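Local structure of extracellular ligand-binding receptor (Desulfitobacterium hafniense, 4Q6B) at residues V15-A20 and D24-G29; V51-E56 and L63-A68; I79-R82 and I86-P89; G98-S103 and A309-G314; P109-H114 and V119-P124. The protein probably delivers leucine or related amino acids to an ABC transporter, as the substrate-binding receptor that holds leucine in a cleft between two lobes. All blocks are in the same frame, centred on the assembly; numbering follows the deposited sequence.

Contact 1. Residues V15-A20 and D24-G29; sequences VAWPFA and DLFAEG
The carboxylate of Asp24 is gripped at both oxygens. OD2 takes the indole N-H of Trp17, with NE1 2.9 Å from it, while OD1 accepts from the backbone N of Phe26 at 3.1 Å and so closes an Asx turn just ahead of helix 26-39. The indole bond is bent to 150° at the hydrogen; OD2 offers its syn lone pair and lies almost exactly in the ring plane, whereas the backbone N-H reaches OD1 from above the carboxylate plane. One acid thus helps to fix the rotation of the indole and ties down the start of the helix. Phe26 lies over one face of that indole, stacked face to face with its six-membered ring, the centroids 3.7 Å apart and the planes 18° from parallel. The Phe26 ring is carried back to the strand by a chi1 of -179°, which sets CG opposite the backbone N. At its edge sit Val15 CG1, 3.8 Å from Phe26 CE2, and Phe19 CE1, 3.9 Å from Phe26 CD2. Phe19 in turn spreads its ring over Trp17 CB. This aromatic packing joins strand 10-17 to helix 26-39 in a beta-alpha-beta unit completed by strand 47-54, as in Rossmann-like periplasmic binding proteins.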
# COMPACT_ATOMS: atom_id res chain seq x y z
N VAL A 15 1.26 16.06 -6.03
CA VAL A 15 1.28 14.59 -6.08
C VAL A 15 2.66 14.21 -6.60
O VAL A 15 3.10 14.71 -7.63
CB VAL A 15 0.21 13.98 -7.03
CG1 VAL A 15 0.25 12.45 -6.93
CG2 VAL A 15 -1.24 14.57 -6.70
N ALA A 16 3.32 13.27 -5.90
CA ALA A 16 4.64 12.77 -6.30
C ALA A 16 4.50 11.26 -6.51
O ALA A 16 4.12 10.53 -5.56
CB ALA A 16 5.66 13.07 -5.21
N TRP A 17 4.80 10.76 -7.73
CA TRP A 17 4.56 9.36 -8.07
C TRP A 17 5.39 9.00 -9.26
O TRP A 17 5.78 9.89 -10.00
CB TRP A 17 3.07 9.17 -8.47
CG TRP A 17 2.55 7.76 -8.44
CD1 TRP A 17 2.26 6.98 -9.50
CD2 TRP A 17 2.19 7.01 -7.26
NE1 TRP A 17 1.75 5.74 -9.07
CE2 TRP A 17 1.69 5.75 -7.70
CE3 TRP A 17 2.21 7.30 -5.88
CZ2 TRP A 17 1.22 4.77 -6.80
CZ3 TRP A 17 1.75 6.33 -4.99
CH2 TRP A 17 1.27 5.09 -5.46
N PRO A 18 5.71 7.70 -9.45
CA PRO A 18 6.46 7.36 -10.65
C PRO A 18 5.47 7.21 -11.82
O PRO A 18 5.25 6.10 -12.34
CB PRO A 18 7.13 6.03 -10.31
CG PRO A 18 6.96 5.87 -8.82
CD PRO A 18 5.72 6.60 -8.46
N PHE A 19 4.89 8.33 -12.25
CA PHE A 19 3.79 8.33 -13.21
C PHE A 19 4.14 7.64 -14.52
O PHE A 19 3.36 6.80 -15.04
CB PHE A 19 3.31 9.76 -13.51
CG PHE A 19 2.53 10.40 -12.39
CD1 PHE A 19 1.22 9.97 -12.11
CD2 PHE A 19 3.08 11.43 -11.64
CE1 PHE A 19 0.49 10.56 -11.09
CE2 PHE A 19 2.36 12.02 -10.61
CZ PHE A 19 1.06 11.58 -10.32
N ALA A 20 5.28 7.99 -15.10
CA ALA A 20 5.61 7.46 -16.41
C ALA A 20 5.96 5.97 -16.43
O ALA A 20 5.74 5.29 -17.45
CB ALA A 20 6.75 8.30 -17.06
N ASP A 24 -0.49 1.87 -13.61
CA ASP A 24 -1.26 1.37 -12.46
C ASP A 24 -2.59 2.10 -12.21
O ASP A 24 -3.21 1.93 -11.13
CB ASP A 24 -0.37 1.49 -11.23
CG ASP A 24 0.03 2.93 -10.94
OD1 ASP A 24 -0.33 3.86 -11.74
OD2 ASP A 24 0.67 3.14 -9.89
N LEU A 25 -2.99 2.93 -13.18
CA LEU A 25 -4.23 3.72 -13.10
C LEU A 25 -4.28 4.67 -11.92
O LEU A 25 -5.36 5.09 -11.50
CB LEU A 25 -5.48 2.80 -13.12
CG LEU A 25 -5.60 1.96 -14.37
CD1 LEU A 25 -6.78 0.96 -14.30
CD2 LEU A 25 -5.73 2.86 -15.62
N PHE A 26 -3.12 5.06 -11.39
CA PHE A 26 -3.12 5.93 -10.24
C PHE A 26 -3.62 7.33 -10.63
O PHE A 26 -4.50 7.92 -9.97
CB PHE A 26 -1.71 6.00 -9.66
CG PHE A 26 -1.62 6.85 -8.46
CD1 PHE A 26 -2.28 6.50 -7.29
CD2 PHE A 26 -0.82 8.00 -8.47
CE1 PHE A 26 -2.16 7.30 -6.17
CE2 PHE A 26 -0.71 8.81 -7.37
CZ PHE A 26 -1.38 8.45 -6.20
N ALA A 27 -3.11 7.84 -11.75
CA ALA A 27 -3.53 9.14 -12.26
C ALA A 27 -5.03 9.20 -12.54
O ALA A 27 -5.66 10.23 -12.27
CB ALA A 27 -2.71 9.55 -13.53
N GLU A 28 -5.58 8.10 -13.05
CA GLU A 28 -7.01 7.99 -13.33
C GLU A 28 -7.83 8.10 -12.02
O GLU A 28 -8.84 8.81 -11.96
CB GLU A 28 -7.31 6.68 -14.07
CG GLU A 28 -6.91 6.70 -15.55
CD GLU A 28 -5.40 6.55 -15.81
OE1 GLU A 28 -5.02 6.65 -16.99
OE2 GLU A 28 -4.61 6.28 -14.90
N GLY A 29 -7.41 7.41 -10.98
CA GLY A 29 -8.15 7.46 -9.71
C GLY A 29 -8.13 8.86 -9.09
O GLY A 29 -9.16 9.33 -8.58

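Contact 2. Residues V51-E56 and L63-A68; sequences VKADDE and LAIAQA
Ile65 turns both branches onto the strand: its chi1 of -74° puts CG2 anti to the backbone N and CG1 beside it, and a chi2 of 169° extends the longer branch until CD1 reaches the end of strand 47-54. The short branch meets Ala53, with CG2 3.7 Å from Ala53 CB. The long branch runs on past the same methyl, and its tip CD1 stands 3.5 Å from both Asp54 O and Asp55 CA. Ile65 therefore straddles Ala53, whose small side chain is consistent with the close approach of helix 59-70, CA to CA 6.9 Å between Ala53 and Ile65. With an alanine here in place of Ile65, Ala53 is likely to lose both branches that cover it, and a gap would open between helix and strand. One oxygen of each acid holds the turn after the strand, Asp54 OD1 accepting from Glu56 N at 2.9 Å in an Asx turn and Asp55 OD1 from Ala57 N; the other ties it to a neighbouring loop, at Ala20 and His81 respectively. No hydrogen bond joins residues 51-56 to 63-68; the polar tie to this helix comes earlier, from Lys61 on Asp54 O, so between the two segments the contact rests on van der Waals packing of one branched side chain.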
# COMPACT_ATOMS: atom_id res chain seq x y z
N VAL A 51 -1.02 19.28 -8.82
CA VAL A 51 0.32 19.57 -9.38
C VAL A 51 1.09 18.27 -9.35
O VAL A 51 1.55 17.85 -8.30
CB VAL A 51 1.08 20.65 -8.57
CG1 VAL A 51 2.50 20.94 -9.17
CG2 VAL A 51 0.27 21.98 -8.52
N LYS A 52 1.24 17.63 -10.50
CA LYS A 52 1.82 16.29 -10.54
C LYS A 52 3.32 16.35 -10.83
O LYS A 52 3.77 17.00 -11.79
CB LYS A 52 1.10 15.38 -11.55
CG LYS A 52 -0.39 15.10 -11.19
CD LYS A 52 -1.07 14.09 -12.13
CE LYS A 52 -1.48 14.70 -13.42
NZ LYS A 52 -2.42 13.74 -14.08
N ALA A 53 4.11 15.63 -10.03
CA ALA A 53 5.54 15.55 -10.30
C ALA A 53 5.92 14.07 -10.34
O ALA A 53 5.44 13.31 -9.52
CB ALA A 53 6.32 16.26 -9.18
N ASP A 54 6.74 13.68 -11.30
CA ASP A 54 7.16 12.28 -11.48
C ASP A 54 8.49 12.04 -10.78
O ASP A 54 9.51 12.54 -11.25
CB ASP A 54 7.35 12.05 -12.99
CG ASP A 54 7.45 10.59 -13.35
OD1 ASP A 54 7.96 9.78 -12.53
OD2 ASP A 54 7.10 10.23 -14.50
N ASP A 55 8.50 11.26 -9.69
CA ASP A 55 9.79 11.03 -9.00
C ASP A 55 10.63 9.90 -9.58
O ASP A 55 11.74 9.65 -9.09
CB ASP A 55 9.62 10.89 -7.48
CG ASP A 55 8.95 9.61 -7.05
OD1 ASP A 55 8.72 8.70 -7.88
OD2 ASP A 55 8.62 9.48 -5.85
N GLU A 56 10.14 9.28 -10.66
CA GLU A 56 10.80 8.17 -11.34
C GLU A 56 11.24 7.07 -10.41
O GLU A 56 12.16 6.32 -10.80
CB GLU A 56 12.02 8.65 -12.15
CG GLU A 56 11.68 9.65 -13.27
CD GLU A 56 12.91 10.34 -13.90
OE1 GLU A 56 14.04 9.80 -13.84
OE2 GLU A 56 12.73 11.44 -14.48
N LEU A 63 13.50 13.59 -3.31
CA LEU A 63 13.86 14.64 -2.35
C LEU A 63 13.76 16.04 -2.98
O LEU A 63 13.37 17.00 -2.33
CB LEU A 63 15.27 14.42 -1.78
CG LEU A 63 15.38 13.08 -1.01
CD1 LEU A 63 16.77 12.89 -0.47
CD2 LEU A 63 14.38 13.00 0.17
N ALA A 64 14.15 16.16 -4.25
CA ALA A 64 14.06 17.45 -4.96
C ALA A 64 12.61 17.89 -5.12
O ALA A 64 12.29 19.09 -4.96
CB ALA A 64 14.74 17.34 -6.32
N ILE A 65 11.74 16.95 -5.46
CA ILE A 65 10.31 17.21 -5.58
C ILE A 65 9.75 17.62 -4.22
O ILE A 65 8.95 18.61 -4.12
CB ILE A 65 9.59 15.95 -6.13
CG1 ILE A 65 9.91 15.82 -7.64
CG2 ILE A 65 8.06 15.97 -5.89
CD1 ILE A 65 9.49 14.48 -8.28
N ALA A 66 10.19 16.93 -3.17
CA ALA A 66 9.63 17.21 -1.83
C ALA A 66 9.95 18.66 -1.43
O ALA A 66 9.05 19.40 -0.96
CB ALA A 66 10.19 16.20 -0.75
N GLN A 67 11.21 19.07 -1.63
CA GLN A 67 11.62 20.42 -1.32
C GLN A 67 10.89 21.41 -2.20
O GLN A 67 10.47 22.46 -1.74
CB GLN A 67 13.15 20.59 -1.48
CG GLN A 67 13.67 22.03 -1.32
CD GLN A 67 13.16 22.74 -0.07
OE1 GLN A 67 12.68 22.11 0.88
NE2 GLN A 67 13.24 24.08 -0.08
N ALA A 68 10.71 21.09 -3.48
CA ALA A 68 9.98 22.01 -4.35
C ALA A 68 8.53 22.19 -3.91
O ALA A 68 8.00 23.33 -3.97
CB ALA A 68 10.04 21.55 -5.78

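Contact 3. Residues I79-R82 and I86-P89; sequences IGHR and ISIP. With LEU (leucine), chain B.
The contact of His81 with Ile86 and Ser87 is a short-range packing of the loop after strand 75-79 on the start of helix 84-97, beside the leucine pocket. The two segments come close, with the CA atoms of His81 and Ser87 5.1 Å apart. What joins them is a hydrogen bond from His81 N to Ser87 OG, 2.9 Å long but bent to 131° at the hydrogen. The same hydroxyl lies 3.3 Å from His81 CB and is also hydrogen-bonded to Ser106 OG, so one buried hydroxyl of the helix links the loop at His81 to the loop at Ser106. The peptide between Gly80 and His81 is cis, and Gly80 adopts backbone angles at which a side chain would be jammed against the preceding carbonyl oxygen. Ile86 packs its CG2 methyl against the imidazole, 3.4 Å from His81 ND1, the two side chains crossing at about a right angle. The imidazole is held at both nitrogens, by Asp55 OD2 at ND1 and by Tyr94 OH at NE2, which should fix its rotation. One residue further on, Arg82 leaves on the other side. Its chain is fully extended, chi1 to chi3 all near 180°, and lays one guanidinium face over the methyls of the bound leucine, with NH2 3.6 Å from ligand CD2. On the strand side His81 leans on Ala16 and Arg82 on Trp17, both of strand 10-17; the His81 carbonyl is hydrogen-bonded to Ser103 OG of strand 101-103, and Pro89 faces helix 59-70.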
# COMPACT_ATOMS: atom_id res chain seq x y z
N ILE A 79 0.24 14.25 -1.87
CA ILE A 79 -0.08 12.82 -1.96
C ILE A 79 1.17 12.15 -2.51
O ILE A 79 1.64 12.52 -3.58
CB ILE A 79 -1.27 12.55 -2.92
CG1 ILE A 79 -2.54 13.11 -2.27
CG2 ILE A 79 -1.51 11.03 -3.06
CD1 ILE A 79 -3.74 13.06 -3.18
N GLY A 80 1.73 11.22 -1.76
CA GLY A 80 2.91 10.49 -2.19
C GLY A 80 3.71 10.07 -0.95
O GLY A 80 3.20 10.24 0.15
N HIS A 81 4.91 9.47 -1.13
CA HIS A 81 5.39 8.97 -2.43
C HIS A 81 4.98 7.48 -2.49
O HIS A 81 4.22 6.99 -1.63
CB HIS A 81 6.92 9.13 -2.53
CG HIS A 81 7.37 10.57 -2.54
ND1 HIS A 81 8.19 11.08 -3.54
CD2 HIS A 81 7.11 11.61 -1.71
CE1 HIS A 81 8.41 12.36 -3.32
NE2 HIS A 81 7.77 12.71 -2.21
N ARG A 82 5.45 6.74 -3.49
CA ARG A 82 5.01 5.33 -3.63
C ARG A 82 5.94 4.44 -2.83
O ARG A 82 5.49 3.67 -1.94
CB ARG A 82 5.10 4.89 -5.09
CG ARG A 82 4.53 3.49 -5.34
CD ARG A 82 4.60 3.15 -6.85
NE ARG A 82 4.04 1.84 -7.21
CZ ARG A 82 4.76 0.74 -7.38
NH1 ARG A 82 4.15 -0.40 -7.72
NH2 ARG A 82 6.07 0.77 -7.19
N ILE A 86 11.74 6.17 -0.49
CA ILE A 86 11.61 7.59 -0.83
C ILE A 86 10.70 8.31 0.15
O ILE A 86 11.07 9.37 0.66
CB ILE A 86 11.12 7.72 -2.29
CG1 ILE A 86 12.06 6.92 -3.18
CG2 ILE A 86 10.97 9.22 -2.72
CD1 ILE A 86 11.76 7.11 -4.66
N SER A 87 9.54 7.75 0.49
CA SER A 87 8.65 8.45 1.41
C SER A 87 9.28 8.72 2.78
O SER A 87 9.06 9.78 3.38
CB SER A 87 7.34 7.65 1.61
OG SER A 87 6.55 7.66 0.44
N ILE A 88 10.02 7.76 3.32
CA ILE A 88 10.58 7.95 4.66
C ILE A 88 11.52 9.19 4.74
O ILE A 88 11.30 10.09 5.56
CB ILE A 88 11.25 6.65 5.16
CG1 ILE A 88 10.15 5.57 5.37
CG2 ILE A 88 12.08 6.88 6.42
CD1 ILE A 88 10.80 4.18 5.55
N PRO A 89 12.52 9.28 3.86
CA PRO A 89 13.31 10.52 3.98
C PRO A 89 12.57 11.77 3.47
O PRO A 89 12.76 12.87 4.05
CB PRO A 89 14.56 10.25 3.12
CG PRO A 89 14.21 9.12 2.26
CD PRO A 89 13.15 8.28 2.97
N LEU B . 4.53 -1.00 -0.58
CA LEU B . 5.73 -0.65 -1.35
C LEU B . 6.67 0.21 -0.51
O LEU B . 7.77 0.54 -0.93
CB LEU B . 5.33 0.09 -2.62
CG LEU B . 4.60 -0.97 -3.44
CD1 LEU B . 3.29 -0.45 -3.96
CD2 LEU B . 5.44 -1.57 -4.56
OXT LEU B . 6.31 0.54 0.63

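Contact 4. Residues G98-S103 and A309-G314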
# COMPACT_ATOMS: atom_id res chain seq x y z
N GLY A 98 5.89 21.57 7.81
CA GLY A 98 4.51 21.64 8.27
C GLY A 98 3.57 21.47 7.09
O GLY A 98 2.60 22.21 6.97
N LEU A 99 3.90 20.53 6.19
CA LEU A 99 3.02 20.23 5.06
C LEU A 99 2.65 18.76 5.08
O LEU A 99 3.54 17.91 5.18
CB LEU A 99 3.79 20.55 3.77
CG LEU A 99 3.08 20.38 2.42
CD1 LEU A 99 1.88 21.33 2.39
CD2 LEU A 99 4.09 20.73 1.32
N VAL A 100 1.35 18.47 5.01
CA VAL A 100 0.90 17.08 4.99
C VAL A 100 1.45 16.30 3.82
O VAL A 100 1.44 16.75 2.67
CB VAL A 100 -0.64 16.99 4.99
CG1 VAL A 100 -1.14 15.57 4.52
CG2 VAL A 100 -1.16 17.30 6.38
N MSE A 101 1.99 15.12 4.13
CA MSE A 101 2.33 14.14 3.12
C MSE A 101 1.45 12.93 3.37
O MSE A 101 1.44 12.41 4.48
CB MSE A 101 3.80 13.71 3.24
CG MSE A 101 4.24 12.92 2.02
SE MSE A 101 5.78 11.73 2.39
CE MSE A 101 4.71 10.31 3.21
N LEU A 102 0.65 12.52 2.39
CA LEU A 102 -0.28 11.38 2.62
C LEU A 102 0.08 10.32 1.59
O LEU A 102 -0.14 10.56 0.40
CB LEU A 102 -1.73 11.85 2.49
CG LEU A 102 -2.82 10.78 2.50
CD1 LEU A 102 -2.86 10.04 3.81
CD2 LEU A 102 -4.21 11.44 2.29
N SER A 103 0.64 9.20 2.02
CA SER A 103 1.06 8.17 1.09
C SER A 103 0.01 7.11 0.86
O SER A 103 -0.50 6.50 1.77
CB SER A 103 2.35 7.47 1.50
OG SER A 103 2.71 6.50 0.54
N ALA A 309 0.04 24.05 7.96
CA ALA A 309 0.50 23.23 9.09
C ALA A 309 -0.64 22.86 10.02
O ALA A 309 -0.46 22.07 10.95
CB ALA A 309 1.62 23.95 9.87
N THR A 310 -1.83 23.46 9.82
CA THR A 310 -3.02 23.09 10.61
C THR A 310 -3.80 21.90 10.02
O THR A 310 -4.73 21.43 10.64
CB THR A 310 -4.00 24.27 10.74
OG1 THR A 310 -4.54 24.57 9.44
CG2 THR A 310 -3.27 25.51 11.26
N LEU A 311 -3.41 21.40 8.86
CA LEU A 311 -4.22 20.39 8.19
C LEU A 311 -4.09 19.00 8.83
O LEU A 311 -5.09 18.29 8.96
CB LEU A 311 -3.88 20.32 6.71
CG LEU A 311 -4.83 19.42 5.92
CD1 LEU A 311 -6.27 20.02 5.90
CD2 LEU A 311 -4.23 19.23 4.51
N ALA A 312 -2.88 18.66 9.31
CA ALA A 312 -2.64 17.35 9.93
C ALA A 312 -3.60 17.07 11.09
O ALA A 312 -4.18 15.98 11.17
CB ALA A 312 -1.18 17.25 10.43
N GLN A 313 -3.77 18.04 11.97
CA GLN A 313 -4.72 17.88 13.06
C GLN A 313 -6.13 17.73 12.51
O GLN A 313 -6.92 17.00 13.06
CB GLN A 313 -4.62 18.98 14.13
CG GLN A 313 -5.35 18.69 15.43
CD GLN A 313 -4.92 17.38 16.10
OE1 GLN A 313 -3.75 17.16 16.34
NE2 GLN A 313 -5.88 16.52 16.40
N GLY A 314 -6.44 18.43 11.43
CA GLY A 314 -7.76 18.29 10.84
C GLY A 314 -7.99 16.89 10.30
O GLY A 314 -9.10 16.38 10.40
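A Schellman motif closes helix 84-97 at Gly98, and it is this turn, with the chain leading from it into strand 101-103, that meets Ala309, Leu311 and Ala312 at helix 311-317 and the residues before it. Gly98 has positive phi (66°), a conformation that favours glycine, and its CA comes within 4.4 Å of Ala309 CA. A side chain at this point would run into Ala309 CB. The Gly98 carbonyl oxygen receives a CA-H...O contact from Ala309, 3.2 Å from O to CA, and Ala309 CB lies 3.5 Å from the same oxygen. A bound calcium ion lies about 5 Å from Gly98, close to Ala97, itself a calcium site seen in this protein. Two residues on, Val100 makes the apolar half. In the parallel sheet of this lobe, strand 101-103 lies between strands 75-79 and 119-121, and helix 311-317, from more than 200 residues later in the chain, packs against its entrance. Here Val100 CG2, set beside the backbone N by a chi1 of 162°, points at the backbone of Ala312: it is 3.7 Å from Ala312 N and 4.1 Å from each of Leu311 CB and Ala312 CB. Leu311 also reaches Ala299 and Leu300 of helix 284-301, and Ala312 rests on Phe120 of strand 119-121.

Contact 5. Residues P109-H114 and V119-P124; sequences PDLTDH and VFRNIP
Arg121 NH2 lies against Leu111, 3.8 Å from both its CB and its CD2, so that the leucine branch covers one face of the guanidinium. The neighbouring nitrogen NH1 comes to 3.5 Å from Thr112 OG1 and 3.8 Å from Pro109 CA; the arginine and threonine side chains cross at about a right angle. Beside this polar group, Leu111 CD1 meets Val119 CG1 at 4.0 Å, an apolar contact between the 3-10 turn 109-111 and strand 119-121. Arg121 starts out with CG between the backbone N and the carbonyl carbon (chi1 48°), then runs extended to NE, which carries its charge from the strand against the turn. Further out, Asp335 takes NH1 in a salt bridge and also holds Thr112 OG1, while NH2 donates to the carbonyl oxygens of Ser106 and Ser108. The buried charge is met by, among others, a carboxylate and two backbone oxygens, which hold the flat group in place against Leu111. A methionine in place of Arg121 would probably leave Asp335 without its positive partner, the carbonyls of Ser106 and Ser108 without their donor, and the loop that carries them less firmly held. On the far side of the turn, Asp110 OD2 accepts from His114 NE2 at 2.9 Å. The arrangement is a loop anchored by a buried arginine on the outermost strand, 119-121, of the parallel sheet, behind the leucine pocket, to which Ser106 belongs.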
# COMPACT_ATOMS: atom_id res chain seq x y z
N PRO A 109 6.59 -0.05 8.15
CA PRO A 109 6.32 0.41 9.52
C PRO A 109 7.17 1.61 9.95
O PRO A 109 6.72 2.43 10.75
CB PRO A 109 6.63 -0.82 10.36
CG PRO A 109 6.30 -2.00 9.44
CD PRO A 109 6.75 -1.52 8.06
N ASP A 110 8.38 1.74 9.41
CA ASP A 110 9.30 2.77 9.83
C ASP A 110 8.81 4.20 9.48
O ASP A 110 9.31 5.21 10.04
CB ASP A 110 10.67 2.50 9.19
CG ASP A 110 11.74 3.38 9.74
OD1 ASP A 110 11.98 3.35 10.98
OD2 ASP A 110 12.33 4.13 8.94
N LEU A 111 7.89 4.31 8.52
CA LEU A 111 7.40 5.62 8.09
C LEU A 111 6.86 6.38 9.29
O LEU A 111 7.03 7.61 9.40
CB LEU A 111 6.36 5.46 6.98
CG LEU A 111 5.77 6.80 6.50
CD1 LEU A 111 6.87 7.62 5.85
CD2 LEU A 111 4.60 6.52 5.52
N THR A 112 6.23 5.65 10.23
CA THR A 112 5.54 6.35 11.33
C THR A 112 6.29 6.19 12.64
O THR A 112 5.74 6.40 13.73
CB THR A 112 4.08 5.85 11.46
OG1 THR A 112 4.07 4.42 11.51
CG2 THR A 112 3.27 6.27 10.26
N ASP A 113 7.58 5.86 12.52
CA ASP A 113 8.45 5.64 13.66
C ASP A 113 9.50 6.72 13.79
O ASP A 113 10.57 6.49 14.35
CB ASP A 113 9.18 4.27 13.53
CG ASP A 113 8.29 3.09 13.86
OD1 ASP A 113 7.14 3.27 14.35
OD2 ASP A 113 8.76 1.96 13.64
N HIS A 114 9.23 7.93 13.27
CA HIS A 114 10.24 9.00 13.37
C HIS A 114 9.71 10.24 14.10
O HIS A 114 10.33 11.30 14.05
CB HIS A 114 10.64 9.44 11.95
CG HIS A 114 11.51 8.46 11.24
ND1 HIS A 114 12.88 8.42 11.42
CD2 HIS A 114 11.22 7.46 10.38
CE1 HIS A 114 13.39 7.45 10.70
NE2 HIS A 114 12.42 6.84 10.06
N VAL A 119 2.62 13.55 8.70
CA VAL A 119 2.91 12.46 7.73
C VAL A 119 1.93 11.32 7.96
O VAL A 119 1.76 10.84 9.08
CB VAL A 119 4.37 11.98 7.94
CG1 VAL A 119 4.68 10.75 7.11
CG2 VAL A 119 5.37 13.10 7.64
N PHE A 120 1.30 10.86 6.88
CA PHE A 120 0.18 9.89 6.98
C PHE A 120 0.27 8.86 5.88
O PHE A 120 0.95 9.08 4.91
CB PHE A 120 -1.17 10.63 6.82
CG PHE A 120 -1.45 11.65 7.90
CD1 PHE A 120 -2.22 11.31 8.99
CD2 PHE A 120 -0.90 12.94 7.84
CE1 PHE A 120 -2.49 12.23 10.00
CE2 PHE A 120 -1.18 13.88 8.82
CZ PHE A 120 -1.98 13.52 9.91
N ARG A 121 -0.42 7.74 6.03
CA ARG A 121 -0.69 6.89 4.86
C ARG A 121 -2.10 6.45 4.98
O ARG A 121 -2.60 6.38 6.09
CB ARG A 121 0.22 5.67 4.83
CG ARG A 121 0.29 4.93 6.14
CD ARG A 121 0.99 3.57 5.95
NE ARG A 121 1.67 3.24 7.21
CZ ARG A 121 2.95 2.95 7.31
NH1 ARG A 121 3.50 2.75 8.51
NH2 ARG A 121 3.70 2.86 6.21
N ASN A 122 -2.78 6.18 3.86
CA ASN A 122 -4.21 5.78 3.93
C ASN A 122 -4.38 4.32 3.56
O ASN A 122 -5.45 3.90 3.11
CB ASN A 122 -5.13 6.71 3.09
CG ASN A 122 -4.89 6.56 1.61
OD1 ASN A 122 -3.80 6.14 1.20
ND2 ASN A 122 -5.90 6.86 0.79
N ILE A 123 -3.35 3.52 3.80
CA ILE A 123 -3.39 2.09 3.51
C ILE A 123 -2.78 1.38 4.72
O ILE A 123 -2.05 2.01 5.51
CB ILE A 123 -2.59 1.78 2.23
CG1 ILE A 123 -1.13 2.27 2.36
CG2 ILE A 123 -3.25 2.46 1.00
CD1 ILE A 123 -0.22 1.58 1.48
N PRO A 124 -3.03 0.07 4.86
CA PRO A 124 -2.43 -0.66 6.00
C PRO A 124 -0.93 -0.80 5.83
O PRO A 124 -0.42 -0.93 4.70
CB PRO A 124 -3.06 -2.07 5.91
CG PRO A 124 -3.67 -2.14 4.51
CD PRO A 124 -3.96 -0.75 4.06

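All five contacts lie in the same lobe, around the parallel sheet with strand order 47-54, 10-17, 75-79, 101-103, 119-121. Contacts 1, 2 and 3 follow one another along the chain, each a local return between a strand or its loop and the next helix; contact 5 falls within the long span between the two segments of contact 4, where a late helix comes back to the sheet. Centres of contacts 2 and 3, and of 3 and 5, are about 10 Å apart, whereas contacts 1 and 4 are about 21 Å apart. Contact 3 touches the other four, and its Arg82 lies over the bound leucine, so the packing round it probably shapes this wall of the cleft.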